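Local coordinates for group II chitinase (Ostrinia furnacalis, PDB 6JAV), which probably hydrolyses internal glycosidic bonds of chitin, this chain being one family 18 catalytic domain of a much longer insect protein, at residues A[146-151]-A[184-189]; A[175-180]-A[231-236]. One frame throughout, in Å; residues are numbered along the deposited sequence.

Contact 1. Residues A[146-151]-A[184-189]; sequences QGFADL and PVLARL
Leu186 reaches across from helix 183-189 to the ring of Phe148 on helix 143-159, and the two side chains cross at about a right angle. Both leucine methyls sit close to one ring carbon: CD1 of Leu186 is 4.0 Å from CE2 of Phe148, and CD2 of Leu186 is 4.1 Å from the same CE2. CD1 lies near the ring plane, so the phenyl group meets the leucine with its edge. Neither CB points straight at the opposite helix; the ends of the chains close the gap. In Phe148 the ring stands anti to the backbone N (chi1 -174°), while in Leu186 CG lies anti to the carbonyl carbon (chi1 -58°), and these settings carry CE2 and the methyl fork towards each other.

The second apolar pair is smaller. Val185 directs its CB at helix 143-159 and touches Ala149 through CG1, which lies 4.1 Å from CB of Ala149 and 4.0 Å from the carbonyl O of Ala149. The short alanine lets the backbones come close here, with CA of Ala149 and CA of Val185 6.4 Å apart. In the TIM barrel of family 18 these are helices of the outer layer, on the chain before and after strand 165-170. Val152, one turn beyond Ala149, also packs on Leu186, and Leu186 also touches Tyr181.

No hydrogen bond joins the two segments, which meet through van der Waals contact over 166 Å² of buried surface. Within helix 143-159, NE2 of Gln146 makes weak bonds to both carboxylate oxygens of Asp150, the shorter of them 3.1 Å from NE2 to OD1.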
ATOM      1  N   GLN A 146       5.636  14.402  17.003  1.00 11.22           N
ATOM      2  CA  GLN A 146       5.692  15.830  16.748  1.00 13.21           C
ATOM      3  C   GLN A 146       6.655  16.130  15.608  1.00 10.75           C
ATOM      4  O   GLN A 146       6.402  17.012  14.790  1.00 12.64           O
ATOM      5  CB  GLN A 146       6.105  16.570  18.030  1.00 15.14           C
ATOM      6  CG  GLN A 146       6.087  18.073  17.896  1.00 20.78           C
ATOM      7  CD  GLN A 146       4.691  18.621  17.595  1.00 28.26           C
ATOM      8  OE1 GLN A 146       3.754  18.441  18.378  1.00 31.23           O
ATOM      9  NE2 GLN A 146       4.549  19.288  16.458  1.00 33.56           N
ATOM     10  N   GLY A 147       7.763  15.392  15.534  1.00 11.57           N
ATOM     11  CA  GLY A 147       8.721  15.663  14.481  1.00 10.76           C
ATOM     12  C   GLY A 147       8.143  15.395  13.106  1.00  8.59           C
ATOM     13  O   GLY A 147       8.351  16.180  12.176  1.00  9.87           O
ATOM     14  N   PHE A 148       7.431  14.268  12.954  1.00  9.91           N
ATOM     15  CA  PHE A 148       6.783  13.981  11.673  1.00  8.80           C
ATOM     16  C   PHE A 148       5.720  15.027  11.334  1.00  9.77           C
ATOM     17  O   PHE A 148       5.597  15.458  10.177  1.00 10.43           O
ATOM     18  CB  PHE A 148       6.179  12.580  11.730  1.00  9.29           C
ATOM     19  CG  PHE A 148       5.605  12.095  10.421  1.00 10.80           C
ATOM     20  CD1 PHE A 148       6.443  11.839   9.336  1.00 11.77           C
ATOM     21  CD2 PHE A 148       4.233  11.905  10.290  1.00 11.07           C
ATOM     22  CE1 PHE A 148       5.894  11.356   8.126  1.00 11.05           C
ATOM     23  CE2 PHE A 148       3.677  11.437   9.103  1.00 11.07           C
ATOM     24  CZ  PHE A 148       4.515  11.159   8.017  1.00 12.73           C
ATOM     25  N   ALA A 149       4.932  15.447  12.333  1.00 10.72           N
ATOM     26  CA  ALA A 149       3.929  16.481  12.086  1.00 10.13           C
ATOM     27  C   ALA A 149       4.575  17.778  11.625  1.00 10.03           C
ATOM     28  O   ALA A 149       4.058  18.447  10.722  1.00 11.53           O
ATOM     29  CB  ALA A 149       3.114  16.708  13.367  1.00 12.47           C
ATOM     30  N   ASP A 150       5.727  18.131  12.208  1.00 10.98           N
ATOM     31  CA  ASP A 150       6.417  19.344  11.782  1.00 10.87           C
ATOM     32  C   ASP A 150       7.029  19.176  10.398  1.00 10.07           C
ATOM     33  O   ASP A 150       7.015  20.121   9.597  1.00 11.52           O
ATOM     34  CB  ASP A 150       7.486  19.756  12.798  1.00 11.90           C
ATOM     35  CG  ASP A 150       6.875  20.331  14.080  1.00 20.83           C
ATOM     36  OD1 ASP A 150       5.715  20.808  14.044  1.00 18.96           O
ATOM     37  OD2 ASP A 150       7.558  20.297  15.124  1.00 21.21           O
ATOM     38  N   LEU A 151       7.556  17.976  10.094  1.00 10.09           N
ATOM     39  CA  LEU A 151       8.026  17.709   8.729  1.00 11.11           C
ATOM     40  C   LEU A 151       6.891  17.887   7.715  1.00  9.68           C
ATOM     41  O   LEU A 151       7.062  18.524   6.663  1.00  9.70           O
ATOM     42  CB  LEU A 151       8.622  16.301   8.626  1.00 10.38           C
ATOM     43  CG  LEU A 151       9.179  15.985   7.213  1.00 11.08           C
ATOM     44  CD1 LEU A 151      10.496  16.707   6.991  1.00 14.64           C
ATOM     45  CD2 LEU A 151       9.350  14.492   7.031  1.00 12.59           C
ATOM     46  N   PRO A 184      -4.961  15.174  13.595  1.00 12.16           N
ATOM     47  CA  PRO A 184      -5.515  16.448  13.083  1.00 13.60           C
ATOM     48  C   PRO A 184      -4.558  17.230  12.201  1.00 13.22           C
ATOM     49  O   PRO A 184      -4.986  17.818  11.195  1.00 13.76           O
ATOM     50  CB  PRO A 184      -5.908  17.212  14.366  1.00 13.52           C
ATOM     51  CG  PRO A 184      -6.210  16.109  15.334  1.00 13.99           C
ATOM     52  CD  PRO A 184      -5.137  15.047  15.050  1.00 15.60           C
ATOM     53  N   VAL A 185      -3.260  17.248  12.522  1.00 14.37           N
ATOM     54  CA  VAL A 185      -2.321  17.998  11.698  1.00 14.28           C
ATOM     55  C   VAL A 185      -2.197  17.358  10.330  1.00 12.69           C
ATOM     56  O   VAL A 185      -2.267  18.032   9.284  1.00 13.90           O
ATOM     57  CB  VAL A 185      -0.952  18.070  12.393  1.00 17.44           C
ATOM     58  CG1 VAL A 185       0.090  18.610  11.412  1.00 19.28           C
ATOM     59  CG2 VAL A 185      -1.048  18.940  13.631  1.00 20.00           C
ATOM     60  N   LEU A 186      -2.023  16.033  10.314  1.00 12.84           N
ATOM     61  CA  LEU A 186      -1.900  15.330   9.047  1.00 13.22           C
ATOM     62  C   LEU A 186      -3.164  15.484   8.221  1.00 12.40           C
ATOM     63  O   LEU A 186      -3.105  15.727   7.011  1.00 13.15           O
ATOM     64  CB  LEU A 186      -1.638  13.847   9.291  1.00 15.04           C
ATOM     65  CG  LEU A 186      -0.399  13.506  10.118  1.00 21.49           C
ATOM     66  CD1 LEU A 186      -0.175  12.012  10.050  1.00 25.57           C
ATOM     67  CD2 LEU A 186       0.802  14.261   9.629  1.00 20.97           C
ATOM     68  N   ALA A 187      -4.329  15.361   8.863  1.00 11.11           N
ATOM     69  CA  ALA A 187      -5.586  15.434   8.122  1.00 11.89           C
ATOM     70  C   ALA A 187      -5.821  16.810   7.521  1.00 11.53           C
ATOM     71  O   ALA A 187      -6.434  16.929   6.448  1.00 13.84           O
ATOM     72  CB  ALA A 187      -6.735  15.131   9.076  1.00 13.99           C
ATOM     73  N   ARG A 188      -5.360  17.852   8.201  1.00 11.08           N
ATOM     74  CA  ARG A 188      -5.553  19.202   7.692  1.00 12.81           C
ATOM     75  C   ARG A 188      -4.623  19.502   6.514  1.00 11.29           C
ATOM     76  O   ARG A 188      -5.023  20.187   5.558  1.00 13.92           O
ATOM     77  CB  ARG A 188      -5.346  20.202   8.833  1.00 13.50           C
ATOM     78  CG  ARG A 188      -5.417  21.637   8.375  1.00 14.81           C
ATOM     79  CD  ARG A 188      -5.518  22.590   9.572  1.00 17.05           C
ATOM     80  NE  ARG A 188      -4.563  22.279  10.619  1.00 19.67           N
ATOM     81  CZ  ARG A 188      -3.292  22.661  10.613  1.00 21.79           C
ATOM     82  NH1 ARG A 188      -2.823  23.373   9.606  1.00 23.46           N
ATOM     83  NH2 ARG A 188      -2.496  22.333  11.619  1.00 26.80           N
ATOM     84  N   LEU A 189      -3.375  19.016   6.561  1.00 10.23           N
ATOM     85  CA  LEU A 189      -2.355  19.435   5.597  1.00 12.07           C
ATOM     86  C   LEU A 189      -2.202  18.504   4.402  1.00 11.78           C
ATOM     87  O   LEU A 189      -1.862  18.975   3.312  1.00 13.86           O
ATOM     88  CB  LEU A 189      -0.992  19.560   6.298  1.00 11.62           C
ATOM     89  CG  LEU A 189      -0.982  20.700   7.328  1.00 12.67           C
ATOM     90  CD1 LEU A 189       0.305  20.689   8.112  1.00 17.16           C
ATOM     91  CD2 LEU A 189      -1.180  22.047   6.619  1.00 18.08           C
TER

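Contact 2. Residues A[175-180]-A[231-236]; sequences MVIDAG and IHYWME. With NAG (2-acetamido-2-deoxy-beta-D-glucopyranose), chain C.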
ATOM      1  N   MET A 175      -2.473   0.796  17.674  1.00 12.08           N
ATOM      2  CA  MET A 175      -1.358   1.194  18.541  1.00 12.76           C
ATOM      3  C   MET A 175      -0.355   2.081  17.812  1.00 13.35           C
ATOM      4  O   MET A 175       0.172   3.043  18.391  1.00 13.61           O
ATOM      5  CB  MET A 175      -0.641  -0.038  19.087  1.00 15.48           C
ATOM      6  CG  MET A 175      -1.351  -0.676  20.265  1.00 26.43           C
ATOM      7  SD  MET A 175      -2.783  -1.585  19.686  1.00 39.25           S
ATOM      8  CE  MET A 175      -4.047  -0.844  20.707  1.00 32.63           C
ATOM      9  N   VAL A 176      -0.061   1.755  16.545  1.00 11.96           N
ATOM     10  CA  VAL A 176       0.854   2.571  15.749  1.00 11.58           C
ATOM     11  C   VAL A 176       0.240   3.925  15.448  1.00 11.74           C
ATOM     12  O   VAL A 176       0.921   4.946  15.506  1.00 12.21           O
ATOM     13  CB  VAL A 176       1.247   1.822  14.459  1.00 11.34           C
ATOM     14  CG1 VAL A 176       2.148   2.704  13.606  1.00 11.72           C
ATOM     15  CG2 VAL A 176       1.946   0.515  14.823  1.00 13.60           C
ATOM     16  N   ILE A 177      -1.042   3.952  15.091  1.00 11.25           N
ATOM     17  CA  ILE A 177      -1.722   5.213  14.841  1.00  9.15           C
ATOM     18  C   ILE A 177      -1.622   6.107  16.071  1.00 11.09           C
ATOM     19  O   ILE A 177      -1.291   7.295  15.979  1.00 14.01           O
ATOM     20  CB  ILE A 177      -3.188   4.953  14.444  1.00 11.44           C
ATOM     21  CG1 ILE A 177      -3.301   4.189  13.095  1.00 10.67           C
ATOM     22  CG2 ILE A 177      -3.966   6.261  14.370  1.00 12.68           C
ATOM     23  CD1 ILE A 177      -4.681   3.521  12.932  1.00 12.43           C
ATOM     24  N   ASP A 178      -1.924   5.531  17.242  1.00 12.49           N
ATOM     25  CA  ASP A 178      -1.905   6.303  18.481  1.00 13.77           C
ATOM     26  C   ASP A 178      -0.506   6.837  18.776  1.00 13.75           C
ATOM     27  O   ASP A 178      -0.357   7.966  19.265  1.00 18.13           O
ATOM     28  CB  ASP A 178      -2.356   5.411  19.635  1.00 12.44           C
ATOM     29  CG  ASP A 178      -3.864   5.161  19.662  1.00 13.00           C
ATOM     30  OD1 ASP A 178      -4.634   5.874  18.961  1.00 15.93           O
ATOM     31  OD2 ASP A 178      -4.272   4.253  20.452  1.00 15.45           O
ATOM     32  N   ALA A 179       0.530   6.042  18.495  1.00 12.84           N
ATOM     33  CA  ALA A 179       1.888   6.412  18.874  1.00 13.07           C
ATOM     34  C   ALA A 179       2.554   7.353  17.886  1.00 12.90           C
ATOM     35  O   ALA A 179       3.360   8.193  18.300  1.00 14.16           O
ATOM     36  CB  ALA A 179       2.773   5.172  18.999  1.00 12.61           C
ATOM     37  N   GLY A 180       2.245   7.247  16.595  1.00 12.00           N
ATOM     38  CA  GLY A 180       3.077   7.896  15.602  1.00 13.31           C
ATOM     39  C   GLY A 180       2.474   9.103  14.928  1.00 11.22           C
ATOM     40  O   GLY A 180       3.215   9.876  14.325  1.00 11.71           O
ATOM     41  N   ILE A 231     -10.591   2.265   9.402  1.00  9.91           N
ATOM     42  CA  ILE A 231     -11.070   3.450   8.701  1.00  9.90           C
ATOM     43  C   ILE A 231     -11.898   4.324   9.633  1.00 11.45           C
ATOM     44  O   ILE A 231     -11.734   5.553   9.674  1.00 11.52           O
ATOM     45  CB  ILE A 231     -11.836   3.032   7.426  1.00 10.06           C
ATOM     46  CG1 ILE A 231     -10.907   2.326   6.420  1.00 12.76           C
ATOM     47  CG2 ILE A 231     -12.558   4.241   6.815  1.00 11.59           C
ATOM     48  CD1 ILE A 231      -9.786   3.202   5.902  1.00 13.11           C
ATOM     49  N   HIS A 232     -12.763   3.700  10.437  1.00 11.46           N
ATOM     50  CA  HIS A 232     -13.532   4.506  11.377  1.00 11.87           C
ATOM     51  C   HIS A 232     -12.638   5.133  12.435  1.00 10.95           C
ATOM     52  O   HIS A 232     -12.922   6.243  12.897  1.00 13.07           O
ATOM     53  CB  HIS A 232     -14.599   3.630  12.023  1.00 12.87           C
ATOM     54  CG  HIS A 232     -15.827   3.463  11.188  1.00 13.70           C
ATOM     55  ND1 HIS A 232     -16.082   2.336  10.433  1.00 14.68           N
ATOM     56  CD2 HIS A 232     -16.888   4.285  11.001  1.00 18.51           C
ATOM     57  CE1 HIS A 232     -17.239   2.478   9.806  1.00 14.64           C
ATOM     58  NE2 HIS A 232     -17.754   3.648  10.141  1.00 18.62           N
ATOM     59  N   TYR A 233     -11.537   4.477  12.794  1.00  9.78           N
ATOM     60  CA  TYR A 233     -10.635   5.027  13.795  1.00 10.38           C
ATOM     61  C   TYR A 233      -9.889   6.245  13.262  1.00 10.51           C
ATOM     62  O   TYR A 233      -9.769   7.260  13.958  1.00 10.70           O
ATOM     63  CB  TYR A 233      -9.667   3.948  14.258  1.00 11.42           C
ATOM     64  CG  TYR A 233      -8.969   4.303  15.547  1.00 11.53           C
ATOM     65  CD1 TYR A 233      -9.699   4.493  16.708  1.00 13.42           C
ATOM     66  CD2 TYR A 233      -7.604   4.449  15.607  1.00 10.73           C
ATOM     67  CE1 TYR A 233      -9.072   4.829  17.895  1.00 15.46           C
ATOM     68  CE2 TYR A 233      -6.960   4.777  16.805  1.00 13.36           C
ATOM     69  CZ  TYR A 233      -7.709   4.969  17.932  1.00 13.03           C
ATOM     70  OH  TYR A 233      -7.075   5.285  19.124  1.00 16.05           O
ATOM     71  N   TRP A 234      -9.390   6.188  12.013  1.00 10.12           N
ATOM     72  CA  TRP A 234      -8.813   7.397  11.416  1.00  9.71           C
ATOM     73  C   TRP A 234      -9.806   8.556  11.435  1.00 10.83           C
ATOM     74  O   TRP A 234      -9.429   9.700  11.727  1.00 11.31           O
ATOM     75  CB  TRP A 234      -8.271   7.105   9.993  1.00  9.61           C
ATOM     76  CG  TRP A 234      -6.891   6.550  10.033  1.00  8.32           C
ATOM     77  CD1 TRP A 234      -6.521   5.239  10.036  1.00  9.30           C
ATOM     78  CD2 TRP A 234      -5.678   7.311  10.075  1.00  9.60           C
ATOM     79  NE1 TRP A 234      -5.135   5.127  10.112  1.00 10.50           N
ATOM     80  CE2 TRP A 234      -4.604   6.393  10.151  1.00  9.72           C
ATOM     81  CE3 TRP A 234      -5.403   8.692  10.107  1.00 10.59           C
ATOM     82  CZ2 TRP A 234      -3.267   6.806  10.249  1.00 10.25           C
ATOM     83  CZ3 TRP A 234      -4.072   9.106  10.176  1.00 11.06           C
ATOM     84  CH2 TRP A 234      -3.014   8.156  10.246  1.00 10.43           C
ATOM     85  N   MET A 235     -11.080   8.282  11.146  1.00  9.10           N
ATOM     86  CA  MET A 235     -12.086   9.346  11.181  1.00 11.84           C
ATOM     87  C   MET A 235     -12.341   9.826  12.610  1.00 10.79           C
ATOM     88  O   MET A 235     -12.436  11.041  12.846  1.00 13.67           O
ATOM     89  CB  MET A 235     -13.364   8.892  10.481  1.00 12.74           C
ATOM     90  CG  MET A 235     -13.120   8.721   8.971  1.00 12.24           C
ATOM     91  SD  MET A 235     -14.627   8.619   7.988  1.00 16.80           S
ATOM     92  CE  MET A 235     -15.179   7.045   8.553  1.00 16.53           C
ATOM     93  N   GLU A 236     -12.424   8.896  13.565  1.00 11.06           N
ATOM     94  CA  GLU A 236     -12.638   9.285  14.966  1.00 11.99           C
ATOM     95  C   GLU A 236     -11.498  10.166  15.466  1.00 13.06           C
ATOM     96  O   GLU A 236     -11.715  11.108  16.248  1.00 15.93           O
ATOM     97  CB  GLU A 236     -12.761   8.017  15.814  1.00 13.32           C
ATOM     98  CG  GLU A 236     -12.880   8.242  17.320  1.00 20.19           C
ATOM     99  CD  GLU A 236     -12.778   6.937  18.124  1.00 32.73           C
ATOM    100  OE1 GLU A 236     -13.187   5.867  17.616  1.00 33.36           O
ATOM    101  OE2 GLU A 236     -12.274   6.983  19.265  1.00 39.21           O
TER
HETATM  102  C1  NAG C2102     -17.677  -1.154  11.714  1.00 24.22           C
HETATM  103  C2  NAG C2102     -18.639  -2.102  12.413  1.00 22.95           C
HETATM  104  C3  NAG C2102     -19.598  -1.317  13.318  1.00 28.63           C
HETATM  105  C4  NAG C2102     -18.818  -0.401  14.257  1.00 39.40           C
HETATM  106  C5  NAG C2102     -17.858   0.480  13.470  1.00 41.33           C
HETATM  107  C6  NAG C2102     -16.978   1.350  14.347  1.00 32.43           C
HETATM  108  C7  NAG C2102     -19.424  -4.237  11.466  1.00 26.23           C
HETATM  109  C8  NAG C2102     -18.740  -4.902  12.615  1.00 32.23           C
HETATM  110  N2  NAG C2102     -19.370  -2.897  11.438  1.00 26.54           N
HETATM  111  O3  NAG C2102     -20.340  -2.247  14.099  1.00 36.10           O
HETATM  112  O4  NAG C2102     -19.695   0.418  15.024  1.00 43.06           O
HETATM  113  O5  NAG C2102     -16.994  -0.356  12.686  1.00 26.87           O
HETATM  114  O6  NAG C2102     -15.916   0.640  14.979  1.00 31.71           O
HETATM  115  O7  NAG C2102     -20.028  -4.879  10.619  1.00 40.77           O
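OD1 of Asp178 receives the hydroxyl of Tyr233 at 2.5 Å from OH, a short bond that uses the syn lone pair of the oxygen. The same OD1 forms a salt bridge with Lys237, while OD2 is paired with Lys174, so the carboxylate is held from both of its oxygens. It approaches the phenol at the ring edge, with OD1 in the ring plane and the carboxylate plane turned 61° from it. The tyrosine ring extends to this position because its CG is anti to the backbone N (chi1 -164°).

Next to this polar bridge, Ile177 lies between the two aromatic residues of helix 227-236. Its CD1 lies 4.1 Å from CD2 of Tyr233, near the plane of that ring, and 3.3 Å from NE1 of Trp234. CG1 of Ile177 continues the contact along the indole, 3.6 Å from NE1 of Trp234, and CG2 lies over a face of the indole towards its rim. The indole N-H itself is satisfied by the carbonyl O of Ser171.

The helices run nearly parallel, 22° apart, with segment axes 11.4 Å from each other, a separation bridged by the large side chains. On helix 227-236, His232 packs one ring face against the N-acetylglucosamine at the glycosylated Asn228, with ND1 3.6 Å from O5 of the sugar.

Two lysines beside the carboxylate would probably favour its ionised form, while their pull on the oxygens would make each a somewhat weaker acceptor than in an isolated carboxylate; the Tyr233 bond is short all the same.

In the fold
The four segments alternate along the chain: 146-151, 175-180, 184-189, then 231-236, so the two contacts interlock in sequence. Helices 174-180 and 183-189 follow each other directly, the first belonging to contact 2 and the second to contact 1, and this short connection carries the chain from one contact to the other. The contact centres are about 14 Å apart, on the same side of the chain's centre, and all four segments lie within the family 18 catalytic domain. Helix 227-236 packs on strands 192-195 and 244-257, neighbouring parallel strands of the TIM barrel. The side chain of Ile177 is about 13 Å from the bound inhibitor, so its packing lies outside the ligand's immediate surroundings.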